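Local coordinates for protein endoglucanase (Clostridium thermocellum, PDB 2YIK) that probably hydrolyses the beta-1,4-glucosidic bonds of cellulose, as a family 9 glycoside hydrolase whose natural chain also carries a cellulosomal dockerin, at residues V178-Q183 with W207-E212; G215-S220 with K260-G265. One frame throughout, in Å; residues are numbered along the deposited sequence.

Interaction 1 (V178-Q183 with W207-E212); sequences VAFCHQ and WFITKE
Gln-183 runs alongside the indole of Trp-207, both side chains pointing the same way from paired antiparallel strands. Gln-183 CB and CG each sit 3.7 Å from Trp-207 CD1. CG is anti to the backbone N (chi1 -178°) and chi2 carries CD on in an extended line past Trp-207 CD1; from there the amide twists and Gln-183 NE2 lies over one indole face, 3.4 Å from Trp-207 NE1 and towards the rim. The amide is turned 45° from the ring plane. Both nitrogens are donors; they share the carbonyl of Gly-185 as acceptor, and Gln-183 NE2 also reaches Gly-268 O.

The backbones join through Phe-180 and Ile-209, which exchange two hydrogen bonds. His-182 N then donates to Trp-207 O (2.9 Å) and Trp-207 N to Gln-183 O (2.8 Å). His-182 and Gln-183 thus both face Trp-207, a classic beta bulge.

On the Phe-180 side, Ile-209 CD1 lies at the edge of the Phe-180 ring, 3.8 Å from Phe-180 CD2, and presses close to the His-182 imidazole, crossed at about a right angle. On the other side, Cys-181 lays CB and SG over one face of Phe-208, with Cys-181 SG 4.3 Å from the ring centroid.

The chemistry is mixed: CH-pi and sulfur-aromatic packing beside buried amide and indole N-H groups whose hydrogen-bonding needs are met by backbone carbonyls.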
ATOM      1  N   VAL A 178       9.636  18.078  11.606  1.00 24.57           N
ATOM      2  CA  VAL A 178       8.893  19.238  12.065  1.00 23.84           C
ATOM      3  C   VAL A 178       7.430  19.139  11.612  1.00 24.31           C
ATOM      4  O   VAL A 178       6.509  19.489  12.352  1.00 24.09           O
ATOM      5  CB  VAL A 178       9.547  20.533  11.516  1.00 25.25           C
ATOM      6  CG1 VAL A 178       8.625  21.721  11.716  1.00 24.57           C
ATOM      7  CG2 VAL A 178      10.883  20.772  12.223  1.00 25.02           C
ATOM      8  N   ALA A 179       7.229  18.652  10.394  1.00 23.83           N
ATOM      9  CA  ALA A 179       5.892  18.479   9.842  1.00 23.38           C
ATOM     10  C   ALA A 179       5.932  17.454   8.709  1.00 23.96           C
ATOM     11  O   ALA A 179       6.958  17.280   8.040  1.00 22.69           O
ATOM     12  CB  ALA A 179       5.355  19.810   9.326  1.00 22.88           C
ATOM     13  N   PHE A 180       4.814  16.766   8.510  1.00 24.30           N
ATOM     14  CA  PHE A 180       4.705  15.784   7.445  1.00 22.86           C
ATOM     15  C   PHE A 180       3.396  15.993   6.704  1.00 22.60           C
ATOM     16  O   PHE A 180       2.319  15.915   7.298  1.00 21.62           O
ATOM     17  CB  PHE A 180       4.744  14.358   8.004  1.00 22.88           C
ATOM     18  CG  PHE A 180       4.481  13.292   6.969  1.00 24.13           C
ATOM     19  CD1 PHE A 180       5.408  13.033   5.959  1.00 22.49           C
ATOM     20  CD2 PHE A 180       3.279  12.587   6.968  1.00 23.78           C
ATOM     21  CE1 PHE A 180       5.148  12.075   4.975  1.00 23.41           C
ATOM     22  CE2 PHE A 180       3.009  11.625   5.983  1.00 24.17           C
ATOM     23  CZ  PHE A 180       3.939  11.376   4.985  1.00 24.64           C
ATOM     24  N   CYS A 181       3.480  16.281   5.412  1.00 21.94           N
ATOM     25  CA  CYS A 181       2.265  16.457   4.633  1.00 23.85           C
ATOM     26  C   CYS A 181       1.784  15.064   4.260  1.00 24.23           C
ATOM     27  O   CYS A 181       2.433  14.355   3.490  1.00 22.89           O
ATOM     28  CB  CYS A 181       2.511  17.265   3.360  1.00 24.35           C
ATOM     29  SG  CYS A 181       1.009  17.420   2.339  1.00 26.09           S
ATOM     30  N   HIS A 182       0.637  14.687   4.806  1.00 24.41           N
ATOM     31  CA  HIS A 182       0.075  13.367   4.566  1.00 25.46           C
ATOM     32  C   HIS A 182      -1.065  13.342   3.554  1.00 25.34           C
ATOM     33  O   HIS A 182      -1.483  12.272   3.127  1.00 25.77           O
ATOM     34  CB  HIS A 182      -0.440  12.783   5.882  1.00 24.77           C
ATOM     35  CG  HIS A 182      -1.616  13.513   6.444  1.00 25.46           C
ATOM     36  ND1 HIS A 182      -1.495  14.631   7.250  1.00 26.95           N
ATOM     37  CD2 HIS A 182      -2.945  13.308   6.297  1.00 25.37           C
ATOM     38  CE1 HIS A 182      -2.694  15.074   7.572  1.00 24.00           C
ATOM     39  NE2 HIS A 182      -3.595  14.287   7.006  1.00 27.27           N
ATOM     40  N   GLN A 183      -1.566  14.507   3.165  1.00 25.13           N
ATOM     41  CA  GLN A 183      -2.683  14.548   2.223  1.00 24.98           C
ATOM     42  C   GLN A 183      -2.716  15.830   1.391  1.00 25.58           C
ATOM     43  O   GLN A 183      -2.471  16.927   1.896  1.00 25.12           O
ATOM     44  CB  GLN A 183      -4.004  14.397   2.996  1.00 23.60           C
ATOM     45  CG  GLN A 183      -5.280  14.378   2.163  1.00 23.82           C
ATOM     46  CD  GLN A 183      -6.532  14.246   3.026  1.00 25.92           C
ATOM     47  OE1 GLN A 183      -6.578  13.434   3.960  1.00 26.28           O
ATOM     48  NE2 GLN A 183      -7.558  15.034   2.712  1.00 26.57           N
ATOM     49  N   TRP A 207      -2.522  18.856   3.894  1.00 24.33           N
ATOM     50  CA  TRP A 207      -2.777  18.583   5.304  1.00 23.69           C
ATOM     51  C   TRP A 207      -1.485  18.040   5.912  1.00 24.40           C
ATOM     52  O   TRP A 207      -0.841  17.140   5.357  1.00 24.00           O
ATOM     53  CB  TRP A 207      -3.952  17.603   5.456  1.00 24.23           C
ATOM     54  CG  TRP A 207      -5.170  17.973   4.606  1.00 25.15           C
ATOM     55  CD1 TRP A 207      -5.276  17.874   3.248  1.00 25.33           C
ATOM     56  CD2 TRP A 207      -6.439  18.473   5.067  1.00 26.03           C
ATOM     57  NE1 TRP A 207      -6.525  18.273   2.834  1.00 24.31           N
ATOM     58  CE2 TRP A 207      -7.259  18.645   3.926  1.00 26.90           C
ATOM     59  CE3 TRP A 207      -6.960  18.790   6.326  1.00 26.02           C
ATOM     60  CZ2 TRP A 207      -8.577  19.120   4.012  1.00 26.24           C
ATOM     61  CZ3 TRP A 207      -8.275  19.264   6.411  1.00 28.23           C
ATOM     62  CH2 TRP A 207      -9.065  19.421   5.257  1.00 26.86           C
ATOM     63  N   PHE A 208      -1.109  18.607   7.054  1.00 24.03           N
ATOM     64  CA  PHE A 208       0.144  18.260   7.709  1.00 24.07           C
ATOM     65  C   PHE A 208       0.022  17.743   9.127  1.00 23.55           C
ATOM     66  O   PHE A 208      -0.819  18.211   9.890  1.00 24.78           O
ATOM     67  CB  PHE A 208       1.064  19.493   7.763  1.00 22.77           C
ATOM     68  CG  PHE A 208       1.454  20.041   6.417  1.00 23.83           C
ATOM     69  CD1 PHE A 208       0.509  20.619   5.575  1.00 21.86           C
ATOM     70  CD2 PHE A 208       2.782  19.994   5.995  1.00 24.09           C
ATOM     71  CE1 PHE A 208       0.875  21.134   4.337  1.00 21.92           C
ATOM     72  CE2 PHE A 208       3.155  20.508   4.758  1.00 23.70           C
ATOM     73  CZ  PHE A 208       2.202  21.079   3.929  1.00 22.40           C
ATOM     74  N   ILE A 209       0.872  16.778   9.478  1.00 25.15           N
ATOM     75  CA  ILE A 209       0.908  16.271  10.846  1.00 25.35           C
ATOM     76  C   ILE A 209       2.018  17.085  11.504  1.00 26.43           C
ATOM     77  O   ILE A 209       3.084  17.306  10.923  1.00 25.66           O
ATOM     78  CB  ILE A 209       1.257  14.766  10.950  1.00 26.20           C
ATOM     79  CG1 ILE A 209       0.056  13.924  10.526  1.00 28.45           C
ATOM     80  CG2 ILE A 209       1.602  14.402  12.399  1.00 22.87           C
ATOM     81  CD1 ILE A 209       0.285  13.160   9.262  1.00 33.92           C
ATOM     82  N   THR A 210       1.746  17.506  12.727  1.00 26.60           N
ATOM     83  CA  THR A 210       2.628  18.346  13.511  1.00 27.81           C
ATOM     84  C   THR A 210       2.694  17.749  14.922  1.00 28.78           C
ATOM     85  O   THR A 210       1.884  16.889  15.262  1.00 28.73           O
ATOM     86  CB  THR A 210       2.004  19.767  13.495  1.00 28.43           C
ATOM     87  OG1 THR A 210       2.667  20.572  12.515  1.00 29.87           O
ATOM     88  CG2 THR A 210       2.031  20.400  14.832  1.00 26.37           C
ATOM     89  N   LYS A 211       3.643  18.189  15.743  1.00 28.68           N
ATOM     90  CA  LYS A 211       3.734  17.662  17.099  1.00 29.74           C
ATOM     91  C   LYS A 211       2.546  18.149  17.938  1.00 30.12           C
ATOM     92  O   LYS A 211       2.322  17.668  19.050  1.00 29.15           O
ATOM     93  CB  LYS A 211       5.034  18.110  17.766  1.00 30.79           C
ATOM     94  CG  LYS A 211       5.015  19.548  18.286  1.00 35.55           C
ATOM     95  CD  LYS A 211       6.411  20.021  18.665  1.00 37.85           C
ATOM     96  CE  LYS A 211       7.016  19.168  19.767  1.00 41.98           C
ATOM     97  NZ  LYS A 211       6.584  19.629  21.128  1.00 47.08           N
ATOM     98  N   GLU A 212       1.787  19.098  17.399  1.00 30.34           N
ATOM     99  CA  GLU A 212       0.650  19.666  18.117  1.00 31.86           C
ATOM    100  C   GLU A 212      -0.597  18.782  18.191  1.00 31.07           C
ATOM    101  O   GLU A 212      -1.486  19.035  19.000  1.00 31.10           O
ATOM    102  CB  GLU A 212       0.324  21.043  17.531  1.00 32.10           C
ATOM    103  CG  GLU A 212       1.538  21.973  17.605  1.00 37.32           C
ATOM    104  CD  GLU A 212       1.249  23.412  17.238  1.00 38.72           C
ATOM    105  OE1 GLU A 212       0.172  23.694  16.676  1.00 42.48           O
ATOM    106  OE2 GLU A 212       2.117  24.268  17.504  1.00 41.79           O
TER
HETATM  107  O   HOH W   1       6.163  19.341  14.928  1.00 24.33           O

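Interaction 2 (G215-S220 with K260-G265)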
ATOM      1  N   GLY A 215      -0.658  11.873  15.065  1.00 25.03           N
ATOM      2  CA  GLY A 215      -0.839  11.406  13.706  1.00 25.24           C
ATOM      3  C   GLY A 215      -0.049  10.125  13.585  1.00 24.12           C
ATOM      4  O   GLY A 215       0.413   9.759  12.510  1.00 23.23           O
ATOM      5  N   THR A 216       0.086   9.448  14.719  1.00 23.95           N
ATOM      6  CA  THR A 216       0.842   8.213  14.844  1.00 23.27           C
ATOM      7  C   THR A 216       0.613   7.152  13.778  1.00 25.15           C
ATOM      8  O   THR A 216       1.567   6.554  13.283  1.00 25.05           O
ATOM      9  CB  THR A 216       0.587   7.589  16.217  1.00 23.76           C
ATOM     10  OG1 THR A 216       0.535   8.638  17.190  1.00 24.52           O
ATOM     11  CG2 THR A 216       1.707   6.613  16.587  1.00 21.07           C
ATOM     12  N   ASP A 217      -0.641   6.912  13.413  1.00 25.22           N
ATOM     13  CA  ASP A 217      -0.915   5.892  12.414  1.00 25.08           C
ATOM     14  C   ASP A 217      -0.275   6.205  11.060  1.00 24.36           C
ATOM     15  O   ASP A 217       0.441   5.367  10.511  1.00 25.39           O
ATOM     16  CB  ASP A 217      -2.430   5.661  12.277  1.00 24.29           C
ATOM     17  CG  ASP A 217      -3.186   6.913  11.863  1.00 28.69           C
ATOM     18  OD1 ASP A 217      -2.755   8.025  12.240  1.00 26.85           O
ATOM     19  OD2 ASP A 217      -4.221   6.781  11.168  1.00 28.10           O
ATOM     20  N   ILE A 218      -0.507   7.403  10.530  1.00 23.43           N
ATOM     21  CA  ILE A 218       0.071   7.768   9.233  1.00 23.75           C
ATOM     22  C   ILE A 218       1.591   7.929   9.289  1.00 22.81           C
ATOM     23  O   ILE A 218       2.287   7.528   8.362  1.00 21.55           O
ATOM     24  CB  ILE A 218      -0.543   9.083   8.660  1.00 25.21           C
ATOM     25  CG1 ILE A 218      -1.988   8.856   8.213  1.00 23.81           C
ATOM     26  CG2 ILE A 218       0.263   9.559   7.465  1.00 23.31           C
ATOM     27  CD1 ILE A 218      -2.945   8.776   9.349  1.00 33.93           C
ATOM     28  N   ILE A 219       2.102   8.520  10.367  1.00 23.73           N
ATOM     29  CA  ILE A 219       3.547   8.711  10.514  1.00 24.29           C
ATOM     30  C   ILE A 219       4.240   7.343  10.485  1.00 23.56           C
ATOM     31  O   ILE A 219       5.221   7.150   9.770  1.00 24.50           O
ATOM     32  CB  ILE A 219       3.910   9.443  11.849  1.00 24.34           C
ATOM     33  CG1 ILE A 219       3.574  10.940  11.779  1.00 26.88           C
ATOM     34  CG2 ILE A 219       5.412   9.390  12.073  1.00 21.48           C
ATOM     35  CD1 ILE A 219       2.303  11.243  11.079  1.00 35.89           C
ATOM     36  N   SER A 220       3.709   6.395  11.254  1.00 22.51           N
ATOM     37  CA  SER A 220       4.268   5.047  11.318  1.00 23.14           C
ATOM     38  C   SER A 220       4.114   4.285  10.005  1.00 22.96           C
ATOM     39  O   SER A 220       5.038   3.599   9.573  1.00 21.87           O
ATOM     40  CB  SER A 220       3.612   4.249  12.447  1.00 22.93           C
ATOM     41  OG  SER A 220       3.887   4.838  13.704  1.00 23.48           O
ATOM     42  N   LYS A 260       0.287   9.762  21.382  1.00 26.59           N
ATOM     43  CA  LYS A 260      -0.304   8.790  20.474  1.00 26.76           C
ATOM     44  C   LYS A 260      -1.756   9.057  20.070  1.00 27.71           C
ATOM     45  O   LYS A 260      -2.553   9.565  20.858  1.00 28.92           O
ATOM     46  CB  LYS A 260      -0.200   7.403  21.111  1.00 25.10           C
ATOM     47  CG  LYS A 260       1.217   7.027  21.563  1.00 26.96           C
ATOM     48  CD  LYS A 260       2.171   6.878  20.370  1.00 26.37           C
ATOM     49  CE  LYS A 260       3.605   6.592  20.811  1.00 26.04           C
ATOM     50  NZ  LYS A 260       4.219   7.745  21.526  1.00 24.57           N
ATOM     51  N   GLY A 261      -2.086   8.699  18.831  1.00 26.41           N
ATOM     52  CA  GLY A 261      -3.435   8.875  18.326  1.00 26.64           C
ATOM     53  C   GLY A 261      -3.459   8.716  16.817  1.00 27.68           C
ATOM     54  O   GLY A 261      -2.407   8.608  16.187  1.00 27.97           O
ATOM     55  N   VAL A 262      -4.648   8.690  16.226  1.00 26.92           N
ATOM     56  CA  VAL A 262      -4.746   8.568  14.778  1.00 26.01           C
ATOM     57  C   VAL A 262      -5.132   9.920  14.194  1.00 25.28           C
ATOM     58  O   VAL A 262      -5.721  10.753  14.877  1.00 25.10           O
ATOM     59  CB  VAL A 262      -5.805   7.508  14.356  1.00 27.53           C
ATOM     60  CG1 VAL A 262      -5.442   6.146  14.944  1.00 25.51           C
ATOM     61  CG2 VAL A 262      -7.200   7.939  14.806  1.00 26.29           C
ATOM     62  N   VAL A 263      -4.774  10.158  12.939  1.00 24.98           N
ATOM     63  CA  VAL A 263      -5.150  11.409  12.305  1.00 25.53           C
ATOM     64  C   VAL A 263      -6.684  11.395  12.255  1.00 27.81           C
ATOM     65  O   VAL A 263      -7.297  10.407  11.839  1.00 28.04           O
ATOM     66  CB  VAL A 263      -4.550  11.516  10.887  1.00 25.99           C
ATOM     67  CG1 VAL A 263      -5.178  12.682  10.136  1.00 25.65           C
ATOM     68  CG2 VAL A 263      -3.034  11.725  10.988  1.00 25.73           C
ATOM     69  N   GLN A 264      -7.295  12.486  12.709  1.00 28.57           N
ATOM     70  CA  GLN A 264      -8.751  12.607  12.759  1.00 29.70           C
ATOM     71  C   GLN A 264      -9.384  12.984  11.427  1.00 29.20           C
ATOM     72  O   GLN A 264      -8.750  13.621  10.583  1.00 27.76           O
ATOM     73  CB  GLN A 264      -9.150  13.633  13.825  1.00 31.08           C
ATOM     74  CG  GLN A 264      -8.715  13.267  15.230  1.00 32.10           C
ATOM     75  CD  GLN A 264      -9.428  12.028  15.751  1.00 35.77           C
ATOM     76  OE1 GLN A 264     -10.650  12.029  15.919  1.00 35.73           O
ATOM     77  NE2 GLN A 264      -8.668  10.961  16.006  1.00 35.51           N
ATOM     78  N   GLY A 265     -10.643  12.589  11.253  1.00 29.81           N
ATOM     79  CA  GLY A 265     -11.357  12.879  10.021  1.00 28.88           C
ATOM     80  C   GLY A 265     -11.349  14.342   9.611  1.00 29.83           C
ATOM     81  O   GLY A 265     -11.138  14.660   8.439  1.00 30.23           O
TER
HETATM   82  O   HOH W   2      -5.938   8.649   9.880  1.00 25.04           O
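Asp-217 and Thr-216, in the first turn of helix 216-233, each take a backbone N-H from the 260-265 loop. Val-263 N donates to Asp-217 OD1 over 3.0 Å, arriving on the syn side but 31° out of the carboxylate plane; Gly-261 N donates to Thr-216 OG1 over 3.1 Å. The other carboxylate oxygen, Asp-217 OD2, is bonded to Ser-275 OG and to a water that also donates to Val-263 O, so both carboxylate oxygens have partners, which should limit rotation of the group.

Around these bonds lies van der Waals packing. The Asp-217 side chain crosses that of Val-262 at about a right angle, with Asp-217 OD2 3.6 Å from Val-262 CB. Val-263 CG2 is tucked against Gly-215 CA at 3.5 Å and meets Ile-218 CD1 at 3.4 Å, a tight apolar pair. At the other end, Thr-216 CG2 touches Lys-260 CD at 3.8 Å, while Lys-260 NZ is hydrogen-bonded to the carbonyls of Glu-256 and Asn-258.

Gly-215 is the N-cap, and the loop after the next helix, 238-257, returns to clasp this helix start: an inter-helix connection of the alpha/alpha barrel characteristic of family 9 hydrolases.

Overall arrangement
Interactions 1 and 2 lie 10 Å apart between centres and follow one another along the chain: strand 206-209 is followed, after a short loop, by helix 216-233. One apolar seam joins them. Ile-218 CG2 lies 3.7 Å from Phe-180 CE2 and equally far from His-182 CB, while Val-263 CG2 is 3.8 Å from Ile-209 CG1, so the small sheet packs on the helix start and on the loop clasping it. Both contacts are away from His-451, the predicted active-site residue. The Asp-217 side chain is about 5 Å from a bound calcium and touches Asp-281, a calcium ligand. For interaction 1 the metals are farther: about 11 Å from the Phe-208 side chain to a calcium and about 13 Å from the Gln-183 side chain to the zinc.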